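Iron Transport-associated domain protein (Bacillus anthracis, PDB 4H8Q) binds heme through a NEAT domain of the anthrax hemophore IsdX2 and, in its natural form, probably helps scavenge heme iron from methemoglobin. Local coordinates at residues G48-I52 with E91-L97; A99-V105 with Y118-F124; A53-S59 with N86-F92. The protein carries 1 engineered substitution. One frame throughout, in Å; residues are numbered along the deposited sequence.

How the contacts relate
All three contacts belong to one antiparallel, barrel-like NEAT domain sheet. Contacts 1 and 3 follow the same strand pair, 49-56 with 87-94, their centres about 16 Å apart, and share Glu91 and Phe92. Contact 2 joins the hairpin strands 101-109 and 114-125, its centre about 13 Å from that of contact 1 and about 15 Å from that of contact 3. The Phe92 ring bridges the interior: its CE1 lies 3.4 Å from Leu101 CD2, and its CZ 4.0 Å from Ile122 CD1. Contact 2 supplies three heme-pocket residues, Val105, Tyr118 and Val120; contact 3 comes near the heme at one end, the side chain of Asn58 about 5 Å from it, while that of Phe92 is about 13 Å away.

Contact 1. Residues G48-I52 with E91-L97; sequences GKKYI and EFEANDL
Ile52, with chi1 and chi2 both m, forms the apolar centre on the interior face of the sheet. Its CB sits over the Phe92 ring (chi1 p) in a CH-pi contact, 4.1 Å from the centroid and 24° off the ring normal. Ile52 CG1 lies 4.0 Å from Ala94 CB on the same face, and Leu97, from the following loop, brings CD2 to 4.4 Å from Ile52 CD1. Ile18 and Phe124 also pack on Ile52 inside the NEAT-domain beta barrel.

The backbones of 49-52 and 91-94 are extended, an antiparallel ladder of neighbouring, non-consecutive strands with axes 4.5 Å apart at 142°. Ile52 faces Phe92 as a hydrogen-bonded pair, Ile52 N to Phe92 O at 2.7 Å and Phe92 N to Ile52 O at 3.0 Å. Tyr51 and Glu93 form the next, non-hydrogen-bonded pair, with Tyr51 CE1 3.4 Å from Glu93 CG on the other face. Ala94 N donates to Lys50 O at 3.0 Å.

At the polar edge, Lys50 (chi1 m, chi2 and chi3 t, chi4 p) hydrogen-bonds from NZ to Asn95 O at 2.9 Å. Lys49 NZ and Glu93 OE2 form a 3.4 Å salt bridge. Water 1 links Lys50 N, Glu93 OE2 and Ala94 O. Hydrocarbon thus fills the inner face, the Tyr51/Glu93 side carries the salt bridge, and Lys50 spends its CD on Leu97 CG (3.7 Å) and its ammonium on a carbonyl.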
loop_
_atom_site.group_PDB
_atom_site.type_symbol
_atom_site.label_atom_id
_atom_site.label_comp_id
_atom_site.label_asym_id
_atom_site.label_seq_id
_atom_site.Cartn_x
_atom_site.Cartn_y
_atom_site.Cartn_z
ATOM N N GLY A 48 9.740 8.270 -16.417
ATOM C CA GLY A 48 8.363 8.021 -16.811
ATOM C C GLY A 48 7.684 6.876 -16.075
ATOM O O GLY A 48 6.572 6.477 -16.426
ATOM N N LYS A 49 8.352 6.333 -15.062
ATOM C CA LYS A 49 7.743 5.311 -14.216
ATOM C C LYS A 49 7.390 5.891 -12.851
ATOM O O LYS A 49 8.009 6.853 -12.395
ATOM C CB LYS A 49 8.662 4.101 -14.064
ATOM C CG LYS A 49 8.825 3.291 -15.342
ATOM C CD LYS A 49 9.653 2.038 -15.105
ATOM C CE LYS A 49 8.777 0.795 -15.047
ATOM N NZ LYS A 49 8.044 0.574 -16.327
ATOM N N LYS A 50 6.386 5.306 -12.208
ATOM C CA LYS A 50 5.924 5.800 -10.918
ATOM C C LYS A 50 6.018 4.706 -9.865
ATOM O O LYS A 50 5.472 3.616 -10.040
ATOM C CB LYS A 50 4.480 6.282 -11.014
ATOM C CG LYS A 50 4.233 7.320 -12.094
ATOM C CD LYS A 50 2.814 7.848 -12.013
ATOM C CE LYS A 50 2.395 8.524 -13.305
ATOM N NZ LYS A 50 2.289 7.540 -14.417
ATOM N N TYR A 51 6.718 5.002 -8.778
ATOM C CA TYR A 51 6.848 4.052 -7.683
ATOM C C TYR A 51 6.270 4.666 -6.429
ATOM O O TYR A 51 6.452 5.854 -6.165
ATOM C CB TYR A 51 8.311 3.699 -7.446
ATOM C CG TYR A 51 9.002 3.235 -8.699
ATOM C CD1 TYR A 51 8.905 1.915 -9.116
ATOM C CD2 TYR A 51 9.736 4.120 -9.475
ATOM C CE1 TYR A 51 9.530 1.487 -10.273
ATOM C CE2 TYR A 51 10.360 3.703 -10.630
ATOM C CZ TYR A 51 10.256 2.387 -11.024
ATOM O OH TYR A 51 10.881 1.971 -12.179
ATOM N N ILE A 52 5.569 3.850 -5.657
ATOM C CA ILE A 52 4.972 4.298 -4.417
ATOM C C ILE A 52 5.700 3.625 -3.276
ATOM O O ILE A 52 5.898 2.410 -3.295
ATOM C CB ILE A 52 3.504 3.863 -4.345
ATOM C CG1 ILE A 52 2.730 4.422 -5.543
ATOM C CG2 ILE A 52 2.885 4.274 -3.005
ATOM C CD1 ILE A 52 2.541 5.916 -5.492
ATOM N N GLU A 91 7.450 -0.925 -1.323
ATOM C CA GLU A 91 7.520 -0.151 -2.556
ATOM C C GLU A 91 6.954 -0.958 -3.706
ATOM O O GLU A 91 7.209 -2.157 -3.819
ATOM C CB GLU A 91 8.977 0.195 -2.843
ATOM C CG GLU A 91 9.216 0.919 -4.143
ATOM C CD GLU A 91 10.703 1.068 -4.418
ATOM O OE1 GLU A 91 11.302 0.123 -4.987
ATOM O OE2 GLU A 91 11.269 2.120 -4.045
ATOM N N PHE A 92 6.172 -0.301 -4.551
ATOM C CA PHE A 92 5.551 -0.962 -5.690
ATOM C C PHE A 92 5.254 0.061 -6.767
ATOM O O PHE A 92 5.233 1.266 -6.511
ATOM C CB PHE A 92 4.262 -1.694 -5.276
ATOM C CG PHE A 92 3.261 -0.814 -4.564
ATOM C CD1 PHE A 92 2.347 -0.064 -5.282
ATOM C CD2 PHE A 92 3.242 -0.738 -3.178
ATOM C CE1 PHE A 92 1.427 0.740 -4.630
ATOM C CE2 PHE A 92 2.325 0.063 -2.520
ATOM C CZ PHE A 92 1.418 0.807 -3.253
ATOM N N GLU A 93 5.030 -0.429 -7.979
ATOM C CA GLU A 93 4.774 0.432 -9.117
ATOM C C GLU A 93 3.297 0.761 -9.232
ATOM O O GLU A 93 2.428 -0.065 -8.927
ATOM C CB GLU A 93 5.238 -0.258 -10.401
ATOM C CG GLU A 93 6.417 0.392 -11.079
ATOM C CD GLU A 93 6.688 -0.214 -12.444
ATOM O OE1 GLU A 93 7.371 -1.260 -12.503
ATOM O OE2 GLU A 93 6.204 0.350 -13.452
ATOM N N ALA A 94 3.017 1.988 -9.653
ATOM C CA ALA A 94 1.667 2.375 -10.012
ATOM C C ALA A 94 1.727 2.884 -11.444
ATOM O O ALA A 94 2.786 3.288 -11.924
ATOM C CB ALA A 94 1.156 3.448 -9.076
ATOM N N ASN A 95 0.605 2.828 -12.143
ATOM C CA ASN A 95 0.561 3.348 -13.499
ATOM C C ASN A 95 -0.270 4.615 -13.517
ATOM O O ASN A 95 0.255 5.725 -13.431
ATOM C CB ASN A 95 -0.020 2.304 -14.452
ATOM C CG ASN A 95 0.557 0.914 -14.217
ATOM O OD1 ASN A 95 -0.003 0.117 -13.460
ATOM N ND2 ASN A 95 1.685 0.620 -14.860
ATOM N N ASP A 96 -1.579 4.431 -13.615
ATOM C CA ASP A 96 -2.516 5.532 -13.596
ATOM C C ASP A 96 -2.846 5.853 -12.143
ATOM O O ASP A 96 -3.539 5.083 -11.474
ATOM C CB ASP A 96 -3.785 5.119 -14.348
ATOM C CG ASP A 96 -4.793 6.237 -14.464
ATOM O OD1 ASP A 96 -4.583 7.308 -13.857
ATOM O OD2 ASP A 96 -5.811 6.044 -15.169
ATOM N N LEU A 97 -2.360 6.990 -11.654
ATOM C CA LEU A 97 -2.616 7.394 -10.271
ATOM C C LEU A 97 -4.089 7.714 -9.998
ATOM O O LEU A 97 -4.489 7.900 -8.846
ATOM C CB LEU A 97 -1.755 8.599 -9.898
ATOM C CG LEU A 97 -0.246 8.386 -9.970
ATOM C CD1 LEU A 97 0.475 9.690 -9.693
ATOM C CD2 LEU A 97 0.188 7.305 -8.989
HETATM O O HOH W 1 4.903 3.133 -13.643
#

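Contact 2. Residues A99-V105 with Y118-F124; sequences AKLNAKV and YDVQIQF. With HEM (protoporphyrin IX containing Fe), chain B.
The heme-pocket hairpin of the NEAT domain contributes Val105, Tyr118 and Val120 here. Tyr118, chi1 m, has the propionate carbon HEM CAD over one ring face, 3.3 Å from Tyr118 CD1; Val120 CG1 lies 3.6 Å from HEM CMD and Val105 CG1 3.7 Å from HEM CBC. Tyr118 OH is hydrogen-bonded to Tyr114 OH.

Extended strands 101-105 and 118-124 run antiparallel, axes 4.6 Å apart at 140°. Leu101-Ile122, Ala103-Val120 and Val105-Tyr118 are hydrogen-bonded pairs, each with two N-to-O bonds: Leu101 N to Ile122 O 2.9 Å, Ile122 N to Leu101 O 2.8 Å; Ala103 N to Val120 O 2.8 Å, Val120 N to Ala103 O 2.9 Å; Val105 N to Tyr118 O 3.0 Å, Tyr118 N to Val105 O 2.9 Å. Their side chains share one face, where Ala103 CB meets Val120 CG2 at 3.9 Å.

On the other face, Lys104 NZ and Asp119 OD2 form a 2.6 Å salt bridge. At the far end of the ladder, Lys100 NZ donates to Gln123 OE1 at 3.0 Å and forms a salt bridge with Glu28.

Strand 62-69 flanks 101-109, strand 14-24 flanks 114-125, and Phe92 of strand 87-94 packs from across the barrel on Leu101 and Ile122.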
loop_
_atom_site.group_PDB
_atom_site.type_symbol
_atom_site.label_atom_id
_atom_site.label_comp_id
_atom_site.label_asym_id
_atom_site.label_seq_id
_atom_site.Cartn_x
_atom_site.Cartn_y
_atom_site.Cartn_z
ATOM N N ALA A 99 -6.525 5.667 -11.204
ATOM C CA ALA A 99 -7.219 4.391 -11.247
ATOM C C ALA A 99 -6.997 3.624 -9.947
ATOM O O ALA A 99 -5.954 3.768 -9.306
ATOM C CB ALA A 99 -6.740 3.570 -12.429
ATOM N N LYS A 100 -7.977 2.814 -9.566
ATOM C CA LYS A 100 -7.833 1.950 -8.399
ATOM C C LYS A 100 -6.761 0.906 -8.669
ATOM O O LYS A 100 -6.671 0.351 -9.771
ATOM C CB LYS A 100 -9.159 1.255 -8.065
ATOM C CG LYS A 100 -10.241 2.179 -7.504
ATOM C CD LYS A 100 -11.539 1.409 -7.273
ATOM C CE LYS A 100 -12.594 2.248 -6.551
ATOM N NZ LYS A 100 -13.073 3.405 -7.368
ATOM N N LEU A 101 -5.947 0.636 -7.658
ATOM C CA LEU A 101 -4.917 -0.385 -7.766
ATOM C C LEU A 101 -5.324 -1.551 -6.887
ATOM O O LEU A 101 -5.590 -1.367 -5.701
ATOM C CB LEU A 101 -3.573 0.181 -7.304
ATOM C CG LEU A 101 -2.401 -0.803 -7.253
ATOM C CD1 LEU A 101 -2.073 -1.382 -8.643
ATOM C CD2 LEU A 101 -1.183 -0.124 -6.652
ATOM N N ASN A 102 -5.412 -2.744 -7.466
ATOM C CA ASN A 102 -5.749 -3.927 -6.687
ATOM C C ASN A 102 -4.573 -4.391 -5.849
ATOM O O ASN A 102 -3.432 -4.398 -6.312
ATOM C CB ASN A 102 -6.199 -5.067 -7.592
ATOM C CG ASN A 102 -7.512 -4.778 -8.279
ATOM O OD1 ASN A 102 -8.434 -4.219 -7.678
ATOM N ND2 ASN A 102 -7.608 -5.158 -9.551
ATOM N N ALA A 103 -4.856 -4.791 -4.614
ATOM C CA ALA A 103 -3.819 -5.306 -3.734
ATOM C C ALA A 103 -4.377 -6.448 -2.899
ATOM O O ALA A 103 -5.590 -6.665 -2.851
ATOM C CB ALA A 103 -3.282 -4.199 -2.833
ATOM N N LYS A 104 -3.480 -7.186 -2.266
ATOM C CA LYS A 104 -3.854 -8.299 -1.407
ATOM C C LYS A 104 -3.045 -8.170 -0.137
ATOM O O LYS A 104 -1.896 -7.709 -0.159
ATOM C CB LYS A 104 -3.509 -9.629 -2.071
ATOM C CG LYS A 104 -4.403 -9.980 -3.254
ATOM C CD LYS A 104 -3.872 -11.193 -3.996
ATOM C CE LYS A 104 -4.847 -11.642 -5.075
ATOM N NZ LYS A 104 -6.133 -12.115 -4.472
ATOM N N VAL A 105 -3.641 -8.574 0.974
ATOM C CA VAL A 105 -2.959 -8.498 2.260
ATOM C C VAL A 105 -3.228 -9.776 3.053
ATOM O O VAL A 105 -4.326 -10.334 2.992
ATOM C CB VAL A 105 -3.386 -7.230 3.054
ATOM C CG1 VAL A 105 -4.880 -7.283 3.454
ATOM C CG2 VAL A 105 -2.486 -7.023 4.264
ATOM N N TYR A 118 -7.089 -10.949 2.423
ATOM C CA TYR A 118 -8.123 -10.120 1.825
ATOM C C TYR A 118 -7.641 -9.504 0.536
ATOM O O TYR A 118 -6.438 -9.290 0.341
ATOM C CB TYR A 118 -8.473 -8.945 2.740
ATOM C CG TYR A 118 -8.925 -9.288 4.134
ATOM C CD1 TYR A 118 -10.234 -9.676 4.376
ATOM C CD2 TYR A 118 -8.059 -9.187 5.211
ATOM C CE1 TYR A 118 -10.662 -9.983 5.650
ATOM C CE2 TYR A 118 -8.483 -9.495 6.503
ATOM C CZ TYR A 118 -9.788 -9.876 6.708
ATOM O OH TYR A 118 -10.219 -10.181 7.980
ATOM N N ASP A 119 -8.597 -9.190 -0.331
ATOM C CA ASP A 119 -8.379 -8.272 -1.428
ATOM C C ASP A 119 -8.777 -6.858 -1.000
ATOM O O ASP A 119 -9.739 -6.677 -0.258
ATOM C CB ASP A 119 -9.219 -8.704 -2.635
ATOM C CG ASP A 119 -8.779 -10.040 -3.205
ATOM O OD1 ASP A 119 -9.618 -10.957 -3.306
ATOM O OD2 ASP A 119 -7.599 -10.174 -3.568
ATOM N N VAL A 120 -8.028 -5.853 -1.438
ATOM C CA VAL A 120 -8.424 -4.465 -1.246
ATOM C C VAL A 120 -8.060 -3.672 -2.491
ATOM O O VAL A 120 -7.339 -4.169 -3.369
ATOM C CB VAL A 120 -7.688 -3.819 -0.056
ATOM C CG1 VAL A 120 -8.078 -4.482 1.243
ATOM C CG2 VAL A 120 -6.166 -3.913 -0.267
ATOM N N GLN A 121 -8.568 -2.446 -2.572
ATOM C CA GLN A 121 -8.135 -1.512 -3.603
ATOM C C GLN A 121 -7.498 -0.284 -2.981
ATOM O O GLN A 121 -7.940 0.203 -1.943
ATOM C CB GLN A 121 -9.298 -1.079 -4.498
ATOM C CG GLN A 121 -9.696 -2.114 -5.534
ATOM C CD GLN A 121 -10.577 -3.190 -4.954
ATOM O OE1 GLN A 121 -11.642 -2.894 -4.414
ATOM N NE2 GLN A 121 -10.146 -4.443 -5.057
ATOM N N ILE A 122 -6.446 0.215 -3.618
ATOM C CA ILE A 122 -5.859 1.477 -3.207
ATOM C C ILE A 122 -6.316 2.557 -4.174
ATOM O O ILE A 122 -6.194 2.399 -5.391
ATOM C CB ILE A 122 -4.320 1.401 -3.208
ATOM C CG1 ILE A 122 -3.859 0.368 -2.177
ATOM C CG2 ILE A 122 -3.724 2.772 -2.899
ATOM C CD1 ILE A 122 -2.390 -0.072 -2.323
ATOM N N GLN A 123 -6.850 3.648 -3.637
ATOM C CA GLN A 123 -7.217 4.793 -4.464
ATOM C C GLN A 123 -6.373 5.988 -4.070
ATOM O O GLN A 123 -6.469 6.477 -2.949
ATOM C CB GLN A 123 -8.701 5.137 -4.323
ATOM C CG GLN A 123 -9.139 6.270 -5.240
ATOM C CD GLN A 123 -9.877 5.765 -6.468
ATOM O OE1 GLN A 123 -11.031 5.339 -6.378
ATOM N NE2 GLN A 123 -9.214 5.801 -7.622
ATOM N N PHE A 124 -5.533 6.436 -4.998
ATOM C CA PHE A 124 -4.735 7.635 -4.800
ATOM C C PHE A 124 -5.572 8.853 -5.152
ATOM O O PHE A 124 -6.501 8.764 -5.963
ATOM C CB PHE A 124 -3.479 7.600 -5.675
ATOM C CG PHE A 124 -2.611 6.395 -5.433
ATOM C CD1 PHE A 124 -2.706 5.287 -6.248
ATOM C CD2 PHE A 124 -1.707 6.379 -4.378
ATOM C CE1 PHE A 124 -1.923 4.170 -6.024
ATOM C CE2 PHE A 124 -0.913 5.265 -4.149
ATOM C CZ PHE A 124 -1.022 4.166 -4.977
HETATM C CHA HEM B . -12.162 -7.252 8.040
HETATM C CHB HEM B . -11.403 -7.057 12.830
HETATM C CHC HEM B . -6.675 -6.161 12.102
HETATM C CHD HEM B . -7.528 -5.761 7.333
HETATM C C1A HEM B . -12.356 -7.285 9.394
HETATM C C2A HEM B . -13.613 -7.560 10.066
HETATM C C3A HEM B . -13.389 -7.495 11.383
HETATM C C4A HEM B . -11.992 -7.197 11.597
HETATM C CMA HEM B . -14.420 -7.712 12.510
HETATM C CAA HEM B . -14.966 -7.845 9.365
HETATM C CBA HEM B . -15.466 -6.568 8.690
HETATM C CGA HEM B . -15.656 -5.433 9.674
HETATM O O1A HEM B . -16.239 -5.663 10.763
HETATM O O2A HEM B . -15.251 -4.277 9.377
HETATM C C1B HEM B . -10.072 -6.776 13.039
HETATM C C2B HEM B . -9.463 -6.569 14.332
HETATM C C3B HEM B . -8.169 -6.321 14.145
HETATM C C4B HEM B . -7.895 -6.365 12.718
HETATM C CMB HEM B . -10.204 -6.606 15.689
HETATM C CAB HEM B . -7.160 -6.045 15.281
HETATM C CBB HEM B . -5.915 -5.679 14.991
HETATM C C1C HEM B . -6.496 -5.943 10.750
HETATM C C2C HEM B . -5.255 -5.554 10.105
HETATM C C3C HEM B . -5.483 -5.446 8.790
HETATM C C4C HEM B . -6.883 -5.761 8.548
HETATM C CMC HEM B . -3.905 -5.327 10.832
HETATM C CAC HEM B . -4.448 -5.055 7.715
HETATM C CBC HEM B . -4.780 -5.144 6.428
HETATM C C1D HEM B . -8.833 -6.137 7.115
HETATM C C2D HEM B . -9.428 -6.198 5.807
HETATM C C3D HEM B . -10.857 -6.654 6.017
HETATM C C4D HEM B . -10.997 -6.835 7.441
HETATM C CMD HEM B . -8.759 -5.860 4.467
HETATM C CAD HEM B . -11.924 -6.886 4.933
HETATM C CBD HEM B . -12.936 -5.750 4.951
HETATM C CGD HEM B . -12.281 -4.418 4.723
HETATM O O1D HEM B . -11.514 -4.248 3.728
HETATM O O2D HEM B . -12.552 -3.502 5.542
HETATM N NA HEM B . -11.393 -7.071 10.354
HETATM N NB HEM B . -9.087 -6.644 12.073
HETATM N NC HEM B . -7.463 -6.046 9.767
HETATM N ND HEM B . -9.785 -6.521 8.061
HETATM FE FE HEM B . -9.385 -6.797 10.047
HETATM O O HOH W 2 -6.143 5.958 -7.671
HETATM O O HOH W 3 -7.217 -7.410 -5.139
#

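Contact 3. Residues A53-S59 with N86-F92; sequences AMTLKNS and NTRVVEF
Arg88, Ser59 and Leu56 bury the most surface, 92, 83 and 72 Å² in turn. Arg88 (chi1 p, chi2 and chi3 t) rises off the inner face and leans across toward 53-59, so that NH1 donates to Ser59 OG at 2.7 Å, with a weak second bond to Ser59 O at 3.0 Å; its NH2 is held by Ile62 O. Leu56, chi1 m and chi2 t, lies over one face of the guanidinium, its CD1 3.8 Å from Arg88 CZ and 3.8 Å from Val90 CG1. Ser59 turns its CB toward 86-92, and its N donates to Asn86 O at 3.1 Å.

Strands 53-56 and 87-92 are extended and antiparallel, axes 4.5 Å apart at 150°. Leu56-Arg88 and Met54-Val90 are hydrogen-bonded pairs: Leu56 N to Arg88 O 2.8 Å, Arg88 N to Leu56 O 3.2 Å, Met54 N to Val90 O 2.8 Å, Val90 N to Met54 O 2.9 Å. Thr55-Val89 and Ala53-Glu91 are non-hydrogen-bonded, both 4.4 Å between CA atoms. Met54 CE touches the edge of the Phe92 ring, 3.7 Å from CZ. Water 5 bridges Asn58 N and Asn86 O, 3.0 Å from each.

Asn86 and Thr87 face Asp82 in a G1 beta bulge. Ala53 has backbone hydrogen bonds with Arg42, so the pair lies between strands 41-46 and 72-82. Inside, Ile62 and Val37 pack on Leu56 and Phe65 on Val90, whereas Val38 touches Thr55 and Lys57 on the outer side.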
loop_
_atom_site.group_PDB
_atom_site.type_symbol
_atom_site.label_atom_id
_atom_site.label_comp_id
_atom_site.label_asym_id
_atom_site.label_seq_id
_atom_site.Cartn_x
_atom_site.Cartn_y
_atom_site.Cartn_z
ATOM N N ALA A 53 6.112 4.419 -2.298
ATOM C CA ALA A 53 6.653 3.903 -1.052
ATOM C C ALA A 53 5.656 4.193 0.053
ATOM O O ALA A 53 5.333 5.348 0.333
ATOM C CB ALA A 53 8.000 4.548 -0.740
ATOM N N MET A 54 5.171 3.127 0.678
ATOM C CA MET A 54 4.077 3.218 1.639
ATOM C C MET A 54 4.487 2.607 2.969
ATOM O O MET A 54 5.032 1.503 3.001
ATOM C CB MET A 54 2.873 2.445 1.098
ATOM C CG MET A 54 1.660 2.508 1.993
ATOM S SD MET A 54 0.265 1.684 1.213
ATOM C CE MET A 54 0.114 2.626 -0.298
ATOM N N THR A 55 4.215 3.316 4.060
ATOM C CA THR A 55 4.485 2.806 5.399
ATOM C C THR A 55 3.315 1.978 5.933
ATOM O O THR A 55 2.159 2.431 5.930
ATOM C CB THR A 55 4.789 3.955 6.379
ATOM O OG1 THR A 55 5.965 4.653 5.936
ATOM C CG2 THR A 55 5.014 3.417 7.786
ATOM N N LEU A 56 3.630 0.765 6.377
ATOM C CA LEU A 56 2.664 -0.106 7.044
ATOM C C LEU A 56 2.876 -0.031 8.549
ATOM O O LEU A 56 4.009 -0.158 9.035
ATOM C CB LEU A 56 2.862 -1.552 6.592
ATOM C CG LEU A 56 2.722 -1.843 5.097
ATOM C CD1 LEU A 56 3.040 -3.289 4.780
ATOM C CD2 LEU A 56 1.319 -1.509 4.635
ATOM N N LYS A 57 1.788 0.181 9.282
ATOM C CA LYS A 57 1.823 0.144 10.739
ATOM C C LYS A 57 1.474 -1.259 11.230
ATOM O O LYS A 57 0.997 -2.084 10.459
ATOM C CB LYS A 57 0.865 1.186 11.309
ATOM C CG LYS A 57 1.285 2.613 10.955
ATOM C CD LYS A 57 0.103 3.518 10.650
ATOM C CE LYS A 57 -0.682 3.862 11.884
ATOM N NZ LYS A 57 -1.771 4.834 11.566
ATOM N N ASN A 58 1.734 -1.533 12.506
ATOM C CA ASN A 58 1.600 -2.891 13.035
ATOM C C ASN A 58 2.218 -3.923 12.104
ATOM O O ASN A 58 1.613 -4.956 11.796
ATOM C CB ASN A 58 0.134 -3.217 13.325
ATOM C CG ASN A 58 -0.383 -2.479 14.541
ATOM O OD1 ASN A 58 -0.935 -1.385 14.428
ATOM N ND2 ASN A 58 -0.174 -3.058 15.711
ATOM N N SER A 59 3.445 -3.641 11.672
ATOM C CA SER A 59 4.124 -4.437 10.655
ATOM C C SER A 59 4.150 -5.933 10.970
ATOM O O SER A 59 3.948 -6.771 10.092
ATOM C CB SER A 59 5.563 -3.918 10.469
ATOM O OG SER A 59 6.269 -4.701 9.521
ATOM N N ASN A 86 7.792 -0.853 15.010
ATOM C CA ASN A 86 6.942 -1.878 14.411
ATOM C C ASN A 86 6.255 -1.332 13.159
ATOM O O ASN A 86 5.034 -1.408 13.019
ATOM C CB ASN A 86 5.901 -2.378 15.414
ATOM C CG ASN A 86 5.129 -3.596 14.908
ATOM O OD1 ASN A 86 5.601 -4.329 14.043
ATOM N ND2 ASN A 86 3.938 -3.822 15.476
ATOM N N THR A 87 7.054 -0.761 12.265
ATOM C CA THR A 87 6.563 -0.317 10.965
ATOM C C THR A 87 7.522 -0.806 9.896
ATOM O O THR A 87 8.653 -1.197 10.192
ATOM C CB THR A 87 6.475 1.219 10.868
ATOM O OG1 THR A 87 7.786 1.780 11.048
ATOM C CG2 THR A 87 5.516 1.789 11.911
ATOM N N ARG A 88 7.070 -0.809 8.646
ATOM C CA ARG A 88 7.986 -1.048 7.544
ATOM C C ARG A 88 7.514 -0.292 6.318
ATOM O O ARG A 88 6.362 0.116 6.243
ATOM C CB ARG A 88 8.123 -2.532 7.236
ATOM C CG ARG A 88 6.932 -3.175 6.522
ATOM C CD ARG A 88 7.252 -4.643 6.333
ATOM N NE ARG A 88 6.263 -5.420 5.583
ATOM C CZ ARG A 88 5.241 -6.067 6.147
ATOM N NH1 ARG A 88 5.031 -5.975 7.454
ATOM N NH2 ARG A 88 4.418 -6.787 5.401
ATOM N N VAL A 89 8.422 -0.090 5.372
ATOM C CA VAL A 89 8.083 0.615 4.149
ATOM C C VAL A 89 8.143 -0.359 2.983
ATOM O O VAL A 89 9.142 -1.067 2.793
ATOM C CB VAL A 89 9.042 1.806 3.893
ATOM C CG1 VAL A 89 8.662 2.520 2.583
ATOM C CG2 VAL A 89 8.988 2.772 5.054
ATOM N N VAL A 90 7.063 -0.410 2.207
ATOM C CA VAL A 90 7.008 -1.272 1.029
ATOM C C VAL A 90 6.929 -0.407 -0.221
ATOM O O VAL A 90 6.416 0.717 -0.188
ATOM C CB VAL A 90 5.829 -2.285 1.087
ATOM C CG1 VAL A 90 5.976 -3.211 2.303
ATOM C CG2 VAL A 90 4.485 -1.560 1.119
ATOM N N GLU A 91 7.450 -0.925 -1.323
ATOM C CA GLU A 91 7.520 -0.151 -2.556
ATOM C C GLU A 91 6.954 -0.958 -3.706
ATOM O O GLU A 91 7.209 -2.157 -3.819
ATOM C CB GLU A 91 8.977 0.195 -2.843
ATOM C CG GLU A 91 9.216 0.919 -4.143
ATOM C CD GLU A 91 10.703 1.068 -4.418
ATOM O OE1 GLU A 91 11.302 0.123 -4.987
ATOM O OE2 GLU A 91 11.269 2.120 -4.045
ATOM N N PHE A 92 6.172 -0.301 -4.551
ATOM C CA PHE A 92 5.551 -0.962 -5.690
ATOM C C PHE A 92 5.254 0.061 -6.767
ATOM O O PHE A 92 5.233 1.266 -6.511
ATOM C CB PHE A 92 4.262 -1.694 -5.276
ATOM C CG PHE A 92 3.261 -0.814 -4.564
ATOM C CD1 PHE A 92 2.347 -0.064 -5.282
ATOM C CD2 PHE A 92 3.242 -0.738 -3.178
ATOM C CE1 PHE A 92 1.427 0.740 -4.630
ATOM C CE2 PHE A 92 2.325 0.063 -2.520
ATOM C CZ PHE A 92 1.418 0.807 -3.253
HETATM O O HOH W 4 1.819 -5.582 15.359
HETATM O O HOH W 5 3.043 0.468 14.278
#